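PDB 4R85: cytosine deaminase from Klebsiella pneumoniae, which catalyses the hydrolytic deamination of cytosine and probably of 5-methylcytosine, which it binds beside an iron(II) ion in its active site. Local coordinates for residues L163-I168 and V192-D197; R219-L224 and S254-L259. All blocks are in the same frame, centred on the assembly; numbering follows the deposited sequence.

Interaction 1. Residues L163-I168 and V192-D197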
ATOM      1  N   LEU A 163      12.455  35.294  -8.803  1.00 15.05           N
ATOM      2  CA  LEU A 163      12.572  34.357  -7.691  1.00 14.79           C
ATOM      3  C   LEU A 163      13.238  33.051  -8.122  1.00 17.46           C
ATOM      4  O   LEU A 163      14.082  32.516  -7.406  1.00 14.49           O
ATOM      5  CB  LEU A 163      11.200  34.075  -7.082  1.00 14.45           C
ATOM      6  CG  LEU A 163      10.658  35.275  -6.296  1.00 17.07           C
ATOM      7  CD1 LEU A 163       9.160  35.097  -6.036  1.00 15.57           C
ATOM      8  CD2 LEU A 163      11.432  35.417  -4.992  1.00 16.70           C
ATOM      9  N   MET A 164      12.860  32.551  -9.288  1.00 13.88           N
ATOM     10  CA  MET A 164      13.491  31.339  -9.839  1.00 13.52           C
ATOM     11  C   MET A 164      14.985  31.571 -10.050  1.00 14.01           C
ATOM     12  O   MET A 164      15.811  30.739  -9.687  1.00 19.55           O
ATOM     13  CB  MET A 164      12.843  30.945 -11.162  1.00 16.63           C
ATOM     14  CG  MET A 164      11.461  30.310 -11.008  1.00 15.74           C
ATOM     15  SD  MET A 164      11.566  28.692 -10.218  1.00 15.70           S
ATOM     16  CE  MET A 164      12.299  27.706 -11.552  1.00 13.83           C
ATOM     17  N   THR A 165      15.318  32.720 -10.627  1.00 15.71           N
ATOM     18  CA  THR A 165      16.708  33.066 -10.922  1.00 15.03           C
ATOM     19  C   THR A 165      17.497  33.215  -9.631  1.00 17.06           C
ATOM     20  O   THR A 165      18.607  32.698  -9.506  1.00 16.32           O
ATOM     21  CB  THR A 165      16.776  34.367 -11.747  1.00 15.64           C
ATOM     22  OG1 THR A 165      16.027  34.198 -12.958  1.00 15.82           O
ATOM     23  CG2 THR A 165      18.218  34.751 -12.082  1.00 18.59           C
ATOM     24  N   ARG A 166      16.917  33.917  -8.662  1.00 18.80           N
ATOM     25  CA  ARG A 166      17.575  34.127  -7.373  1.00 16.27           C
ATOM     26  C   ARG A 166      17.818  32.789  -6.676  1.00 15.94           C
ATOM     27  O   ARG A 166      18.885  32.562  -6.117  1.00 18.79           O
ATOM     28  CB  ARG A 166      16.729  35.050  -6.486  1.00 17.36           C
ATOM     29  CG  ARG A 166      17.322  35.312  -5.116  1.00 19.98           C
ATOM     30  CD  ARG A 166      18.595  36.154  -5.206  1.00 21.79           C
ATOM     31  NE  ARG A 166      19.353  36.069  -3.965  1.00 34.28           N
ATOM     32  CZ  ARG A 166      20.658  35.840  -3.905  1.00 42.11           C
ATOM     33  NH1 ARG A 166      21.365  35.697  -5.023  1.00 42.22           N
ATOM     34  NH2 ARG A 166      21.260  35.771  -2.725  1.00 46.00           N
ATOM     35  N   ALA A 167      16.829  31.900  -6.725  1.00 15.81           N
ATOM     36  CA  ALA A 167      16.953  30.579  -6.103  1.00 14.91           C
ATOM     37  C   ALA A 167      18.108  29.777  -6.699  1.00 20.35           C
ATOM     38  O   ALA A 167      18.855  29.103  -5.984  1.00 17.23           O
ATOM     39  CB  ALA A 167      15.646  29.800  -6.254  1.00 14.18           C
ATOM     40  N   ILE A 168      18.227  29.834  -8.019  1.00 16.23           N
ATOM     41  CA  ILE A 168      19.325  29.178  -8.718  1.00 19.13           C
ATOM     42  C   ILE A 168      20.662  29.805  -8.332  1.00 20.04           C
ATOM     43  O   ILE A 168      21.631  29.100  -8.043  1.00 17.40           O
ATOM     44  CB  ILE A 168      19.106  29.212 -10.247  1.00 15.72           C
ATOM     45  CG1 ILE A 168      17.929  28.306 -10.620  1.00 14.11           C
ATOM     46  CG2 ILE A 168      20.381  28.822 -10.997  1.00 20.16           C
ATOM     47  CD1 ILE A 168      18.058  26.886 -10.096  1.00 23.70           C
ATOM     48  N   VAL A 192       7.799  26.955 -19.574  1.00 13.45           N
ATOM     49  CA  VAL A 192       8.739  25.878 -19.892  1.00 10.62           C
ATOM     50  C   VAL A 192       9.935  26.428 -20.668  1.00 11.04           C
ATOM     51  O   VAL A 192      11.083  26.051 -20.395  1.00 12.88           O
ATOM     52  CB  VAL A 192       8.066  24.710 -20.647  1.00 10.33           C
ATOM     53  CG1 VAL A 192       9.111  23.689 -21.104  1.00 11.26           C
ATOM     54  CG2 VAL A 192       6.993  24.045 -19.765  1.00 10.38           C
ATOM     55  N   MET A 193       9.683  27.336 -21.610  1.00 11.31           N
ATOM     56  CA  MET A 193      10.785  27.958 -22.355  1.00 13.37           C
ATOM     57  C   MET A 193      11.730  28.702 -21.416  1.00 15.51           C
ATOM     58  O   MET A 193      12.956  28.565 -21.517  1.00 14.24           O
ATOM     59  CB  MET A 193      10.259  28.907 -23.435  1.00 13.51           C
ATOM     60  CG  MET A 193       9.320  28.247 -24.432  1.00 13.71           C
ATOM     61  SD  MET A 193      10.104  26.835 -25.282  1.00 18.67           S
ATOM     62  CE  MET A 193       8.766  26.335 -26.375  1.00 29.53           C
ATOM     63  N   PHE A 194      11.156  29.469 -20.488  1.00 13.38           N
ATOM     64  CA  PHE A 194      11.946  30.178 -19.490  1.00 12.98           C
ATOM     65  C   PHE A 194      12.803  29.248 -18.627  1.00 12.84           C
ATOM     66  O   PHE A 194      13.988  29.500 -18.428  1.00 12.70           O
ATOM     67  CB  PHE A 194      11.062  31.042 -18.571  1.00 13.20           C
ATOM     68  CG  PHE A 194      11.799  31.560 -17.369  1.00 12.77           C
ATOM     69  CD1 PHE A 194      12.643  32.663 -17.481  1.00 13.38           C
ATOM     70  CD2 PHE A 194      11.702  30.914 -16.141  1.00 13.17           C
ATOM     71  CE1 PHE A 194      13.353  33.136 -16.377  1.00 17.22           C
ATOM     72  CE2 PHE A 194      12.409  31.388 -15.026  1.00 14.76           C
ATOM     73  CZ  PHE A 194      13.231  32.498 -15.150  1.00 16.63           C
ATOM     74  N   LEU A 195      12.194  28.205 -18.079  1.00 11.83           N
ATOM     75  CA  LEU A 195      12.893  27.374 -17.112  1.00 11.75           C
ATOM     76  C   LEU A 195      14.009  26.579 -17.791  1.00 12.28           C
ATOM     77  O   LEU A 195      15.067  26.364 -17.208  1.00 12.59           O
ATOM     78  CB  LEU A 195      11.935  26.458 -16.336  1.00 11.25           C
ATOM     79  CG  LEU A 195      11.299  25.212 -16.966  1.00 16.33           C
ATOM     80  CD1 LEU A 195      12.193  23.956 -16.858  1.00 13.64           C
ATOM     81  CD2 LEU A 195       9.940  24.950 -16.315  1.00 14.82           C
ATOM     82  N   MET A 196      13.775  26.165 -19.029  1.00 12.89           N
ATOM     83  CA  MET A 196      14.819  25.484 -19.791  1.00 13.59           C
ATOM     84  C   MET A 196      15.977  26.429 -20.122  1.00 16.73           C
ATOM     85  O   MET A 196      17.140  26.043 -20.027  1.00 15.51           O
ATOM     86  CB  MET A 196      14.243  24.824 -21.054  1.00 12.15           C
ATOM     87  CG  MET A 196      13.290  23.670 -20.761  1.00 13.26           C
ATOM     88  SD  MET A 196      14.058  22.246 -19.934  1.00 16.32           S
ATOM     89  CE  MET A 196      14.846  21.422 -21.334  1.00 13.73           C
ATOM     90  N   ASP A 197      15.664  27.674 -20.488  1.00 14.12           N
ATOM     91  CA  ASP A 197      16.704  28.682 -20.707  1.00 13.47           C
ATOM     92  C   ASP A 197      17.511  28.915 -19.433  1.00 19.07           C
ATOM     93  O   ASP A 197      18.743  29.012 -19.475  1.00 14.21           O
ATOM     94  CB  ASP A 197      16.099  30.020 -21.158  1.00 14.23           C
ATOM     95  CG  ASP A 197      15.599  29.992 -22.596  1.00 20.01           C
ATOM     96  OD1 ASP A 197      15.969  29.060 -23.345  1.00 21.97           O
ATOM     97  OD2 ASP A 197      14.849  30.915 -22.981  1.00 22.15           O
TER

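Interaction 2. Residues R219-L224 and S254-L259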
ATOM      1  N   ARG A 219      -1.045  19.101 -21.745  1.00  9.78           N
ATOM      2  CA  ARG A 219      -0.003  18.461 -22.547  1.00 15.78           C
ATOM      3  C   ARG A 219       1.309  19.246 -22.528  1.00 14.59           C
ATOM      4  O   ARG A 219       1.952  19.437 -23.558  1.00 13.58           O
ATOM      5  CB  ARG A 219      -0.495  18.279 -23.990  1.00 13.01           C
ATOM      6  CG  ARG A 219      -1.660  17.296 -24.135  1.00 15.11           C
ATOM      7  CD  ARG A 219      -2.200  17.276 -25.570  1.00 18.35           C
ATOM      8  NE  ARG A 219      -3.270  16.294 -25.740  1.00 17.98           N
ATOM      9  CZ  ARG A 219      -3.748  15.904 -26.920  1.00 17.59           C
ATOM     10  NH1 ARG A 219      -4.735  15.016 -26.984  1.00 18.12           N
ATOM     11  NH2 ARG A 219      -3.253  16.420 -28.036  1.00 17.76           N
ATOM     12  N   PHE A 220       1.717  19.707 -21.356  1.00 10.75           N
ATOM     13  CA  PHE A 220       2.983  20.420 -21.265  1.00 11.52           C
ATOM     14  C   PHE A 220       4.182  19.481 -21.360  1.00 11.71           C
ATOM     15  O   PHE A 220       5.287  19.908 -21.672  1.00 10.01           O
ATOM     16  CB  PHE A 220       2.991  21.306 -20.016  1.00 12.20           C
ATOM     17  CG  PHE A 220       1.927  22.353 -20.070  1.00 12.81           C
ATOM     18  CD1 PHE A 220       0.690  22.140 -19.477  1.00 12.39           C
ATOM     19  CD2 PHE A 220       2.121  23.508 -20.813  1.00 10.82           C
ATOM     20  CE1 PHE A 220      -0.311  23.097 -19.576  1.00 13.68           C
ATOM     21  CE2 PHE A 220       1.121  24.468 -20.909  1.00 10.78           C
ATOM     22  CZ  PHE A 220      -0.097  24.253 -20.295  1.00 12.18           C
ATOM     23  N   LEU A 221       3.944  18.195 -21.112  1.00  9.00           N
ATOM     24  CA  LEU A 221       4.984  17.188 -21.272  1.00 10.70           C
ATOM     25  C   LEU A 221       5.636  17.250 -22.659  1.00 11.60           C
ATOM     26  O   LEU A 221       6.864  17.180 -22.765  1.00 11.41           O
ATOM     27  CB  LEU A 221       4.409  15.785 -21.018  1.00 10.18           C
ATOM     28  CG  LEU A 221       5.420  14.657 -21.228  1.00 12.35           C
ATOM     29  CD1 LEU A 221       6.624  14.828 -20.294  1.00 13.32           C
ATOM     30  CD2 LEU A 221       4.737  13.312 -20.979  1.00 11.46           C
ATOM     31  N   GLU A 222       4.834  17.392 -23.717  1.00 11.26           N
ATOM     32  CA  GLU A 222       5.402  17.469 -25.074  1.00 14.23           C
ATOM     33  C   GLU A 222       6.325  18.675 -25.239  1.00 14.71           C
ATOM     34  O   GLU A 222       7.327  18.599 -25.939  1.00 11.21           O
ATOM     35  CB  GLU A 222       4.318  17.477 -26.161  1.00 11.12           C
ATOM     36  CG  GLU A 222       3.464  18.762 -26.209  1.00 16.94           C
ATOM     37  CD  GLU A 222       2.409  18.750 -27.316  1.00 23.66           C
ATOM     38  OE1 GLU A 222       2.067  19.844 -27.835  1.00 20.16           O
ATOM     39  OE2 GLU A 222       1.904  17.653 -27.648  1.00 18.93           O
ATOM     40  N   VAL A 223       5.988  19.791 -24.596  1.00 11.26           N
ATOM     41  CA  VAL A 223       6.816  20.989 -24.708  1.00 10.11           C
ATOM     42  C   VAL A 223       8.149  20.771 -24.004  1.00 10.14           C
ATOM     43  O   VAL A 223       9.205  21.117 -24.524  1.00 12.51           O
ATOM     44  CB  VAL A 223       6.116  22.228 -24.101  1.00 14.14           C
ATOM     45  CG1 VAL A 223       6.985  23.472 -24.294  1.00 15.93           C
ATOM     46  CG2 VAL A 223       4.762  22.417 -24.747  1.00 14.28           C
ATOM     47  N   LEU A 224       8.088  20.181 -22.818  1.00 10.69           N
ATOM     48  CA  LEU A 224       9.285  19.910 -22.040  1.00  9.93           C
ATOM     49  C   LEU A 224      10.207  18.911 -22.756  1.00 12.82           C
ATOM     50  O   LEU A 224      11.422  19.129 -22.858  1.00 10.41           O
ATOM     51  CB  LEU A 224       8.887  19.373 -20.659  1.00 12.02           C
ATOM     52  CG  LEU A 224      10.033  18.951 -19.732  1.00 15.96           C
ATOM     53  CD1 LEU A 224      10.877  20.154 -19.354  1.00 17.95           C
ATOM     54  CD2 LEU A 224       9.510  18.253 -18.481  1.00 16.11           C
ATOM     55  N   SER A 254       0.343   7.357 -28.095  1.00 11.13           N
ATOM     56  CA  SER A 254       1.229   6.544 -28.913  1.00 12.81           C
ATOM     57  C   SER A 254       2.215   7.402 -29.709  1.00 14.80           C
ATOM     58  O   SER A 254       3.414   7.083 -29.792  1.00 14.25           O
ATOM     59  CB  SER A 254       0.428   5.674 -29.877  1.00 16.91           C
ATOM     60  OG  SER A 254       1.306   4.826 -30.611  1.00 23.50           O
ATOM     61  N   LYS A 255       1.702   8.476 -30.307  1.00 13.83           N
ATOM     62  CA  LYS A 255       2.541   9.397 -31.068  1.00 15.03           C
ATOM     63  C   LYS A 255       3.554  10.078 -30.154  1.00 15.31           C
ATOM     64  O   LYS A 255       4.729  10.220 -30.504  1.00 15.52           O
ATOM     65  CB  LYS A 255       1.685  10.463 -31.760  1.00 16.43           C
ATOM     66  CG  LYS A 255       2.520  11.529 -32.470  1.00 23.66           C
ATOM     67  CD  LYS A 255       1.700  12.736 -32.880  1.00 36.49           C
ATOM     68  CE  LYS A 255       1.751  13.845 -31.836  1.00 35.34           C
ATOM     69  NZ  LYS A 255       2.893  14.794 -32.047  1.00 32.86           N
ATOM     70  N   LEU A 256       3.076  10.525 -28.995  1.00 11.96           N
ATOM     71  CA  LEU A 256       3.907  11.203 -28.003  1.00 10.71           C
ATOM     72  C   LEU A 256       5.097  10.358 -27.530  1.00 13.26           C
ATOM     73  O   LEU A 256       6.184  10.888 -27.297  1.00 13.70           O
ATOM     74  CB  LEU A 256       3.056  11.608 -26.800  1.00 13.72           C
ATOM     75  CG  LEU A 256       3.742  12.321 -25.633  1.00 13.32           C
ATOM     76  CD1 LEU A 256       4.372  13.667 -26.066  1.00 11.72           C
ATOM     77  CD2 LEU A 256       2.752  12.530 -24.504  1.00 11.70           C
ATOM     78  N   PHE A 257       4.889   9.050 -27.380  1.00 12.11           N
ATOM     79  CA  PHE A 257       5.957   8.157 -26.903  1.00 12.42           C
ATOM     80  C   PHE A 257       7.202   8.177 -27.792  1.00 13.45           C
ATOM     81  O   PHE A 257       8.311   7.906 -27.331  1.00 15.01           O
ATOM     82  CB  PHE A 257       5.448   6.712 -26.762  1.00 14.11           C
ATOM     83  CG  PHE A 257       5.055   6.347 -25.359  1.00 16.78           C
ATOM     84  CD1 PHE A 257       5.520   5.177 -24.781  1.00 18.13           C
ATOM     85  CD2 PHE A 257       4.236   7.183 -24.614  1.00 14.84           C
ATOM     86  CE1 PHE A 257       5.176   4.835 -23.492  1.00 13.29           C
ATOM     87  CE2 PHE A 257       3.869   6.846 -23.319  1.00 16.64           C
ATOM     88  CZ  PHE A 257       4.340   5.670 -22.755  1.00 13.12           C
ATOM     89  N   ARG A 258       7.025   8.478 -29.068  1.00 15.74           N
ATOM     90  CA  ARG A 258       8.176   8.549 -29.955  1.00 18.01           C
ATOM     91  C   ARG A 258       9.090   9.705 -29.555  1.00 17.58           C
ATOM     92  O   ARG A 258      10.310   9.560 -29.518  1.00 12.76           O
ATOM     93  CB  ARG A 258       7.706   8.665 -31.402  1.00 19.02           C
ATOM     94  CG  ARG A 258       6.844   7.472 -31.816  1.00 25.24           C
ATOM     95  CD  ARG A 258       6.115   7.714 -33.125  1.00 26.67           C
ATOM     96  NE  ARG A 258       7.020   7.661 -34.266  1.00 27.26           N
ATOM     97  CZ  ARG A 258       7.399   6.534 -34.863  1.00 25.03           C
ATOM     98  NH1 ARG A 258       8.229   6.573 -35.899  1.00 30.21           N
ATOM     99  NH2 ARG A 258       6.962   5.368 -34.417  1.00 26.28           N
ATOM    100  N   LEU A 259       8.490  10.850 -29.247  1.00 18.06           N
ATOM    101  CA  LEU A 259       9.234  12.003 -28.749  1.00 11.12           C
ATOM    102  C   LEU A 259       9.827  11.688 -27.378  1.00 13.61           C
ATOM    103  O   LEU A 259      10.973  12.035 -27.094  1.00 14.91           O
ATOM    104  CB  LEU A 259       8.303  13.217 -28.613  1.00 11.76           C
ATOM    105  CG  LEU A 259       8.881  14.422 -27.860  1.00 10.74           C
ATOM    106  CD1 LEU A 259      10.199  14.886 -28.489  1.00 11.15           C
ATOM    107  CD2 LEU A 259       7.862  15.567 -27.825  1.00 10.57           C
TER
HETATM  108  O   HOH W   1       1.990  17.115 -30.288  1.00 28.40           O

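Interaction 1. Residues L163-I168 and V192-D197
Phe194 reaches across from 192-197 and brings the edge of its ring to Met164 and Thr165. Its CG lies anti to the backbone N (chi1 168°), which carries the ring out toward the other helix. The apolar part of the contact is small: CE2 of Phe194 comes to 3.9 Å from CB of Met164, so the ring meets the root of the methionine chain and not its sulfur. Both partners lie at the ring edge, near its plane, so neither is stacked on a face.

The two segments belong to helices 160-170 and 185-202, which follow successive strands, 143-149 and 174-175, in the TIM-barrel fold of the amidohydrolases. They are neighbours in the outer helical layer, and even the nearest pair of CA atoms, Met164 and Leu195, is 8.3 Å apart, and the Phe194 side chain bridges that distance. Toward the barrel, Met164 and Leu195 both pack on Val175 of strand 174-175.

On the polar side, OG1 of Thr165 lies 3.9 Å from CZ of Phe194, a van der Waals approach. With OG1 beside its own backbone N (chi1 -58°), the hydroxyl is hydrogen-bonded to the carbonyl O of Arg161, one turn earlier in the same helix. No hydrogen bond crosses between the segments.

Interaction 2. Residues R219-L224 and S254-L259
Leucine packing between two neighbouring helices of the barrel's outer layer, with a water bridge at its solvent-facing rim, joins 219-224 to 254-259. The axes of the short helical segments 220-224 and 254-259 run 23° from parallel and approach to 10.4 Å.

Leu256 is the centre of the contact. Its CG stands anti to the backbone N (chi1 179°), sending the two methyls across the gap to different partners. CD1 rests on the base of Glu222, 3.8 Å from CB of that residue, while CD2 meets CD2 of Leu221 at 4.1 Å, methyl against methyl. One turn further on, Leu259 places its CD2 3.6 Å from the carbonyl O of Glu222, a van der Waals touch on the backbone. Glu222 thus offers its aliphatic root and main chain to both leucines.

Its carboxylate goes elsewhere. CG sits between the backbone N and the carbonyl carbon (chi1 69°) and the chain beyond is extended, which takes the acid group clear of the leucines. A water donates to OE2 of Glu222 at 2.7 Å and accepts from NZ of Lys255 at 3.0 Å. The charged atoms themselves, Glu222 OE2 and Lys255 NZ, stay 5.3 Å apart, so the water mediates between opposite charges that do not touch directly. OE2 is also hydrogen-bonded to the hydroxyl of Tyr252, which helps fix the carboxylate, and OE1 is hydrogen-bonded to a glycerol, probably from the crystallisation liquor.

Leu221 also packs inward on Ala239 of strand 237-240, and Leu259 extends along helix 220-231 to Ala225 and Arg229. Across helix 220-231 from this contact, Val223 and Leu224 pack on helix 185-202.

Overall arrangement
From the N terminus, the chain passes through helix 160-170 and strand 174-175 before helix 185-202 closes interaction 1, a loop with 23 residues between its segments. Strand 205-209 then leads to helix 220-231, where interaction 2 opens; strand 237-240 follows, and helix 250-263 closes it after 29 intervening residues. The two loops lie in series, neither nested nor crossed. They still meet in space, because helices 185-202 and 220-231 pack together: Val192 CG1 lies 3.8 Å from Val223 CG1. Four consecutive helices of the barrel's outer layer are thereby joined side by side, around the parallel strands that supply iron ligands such as His209.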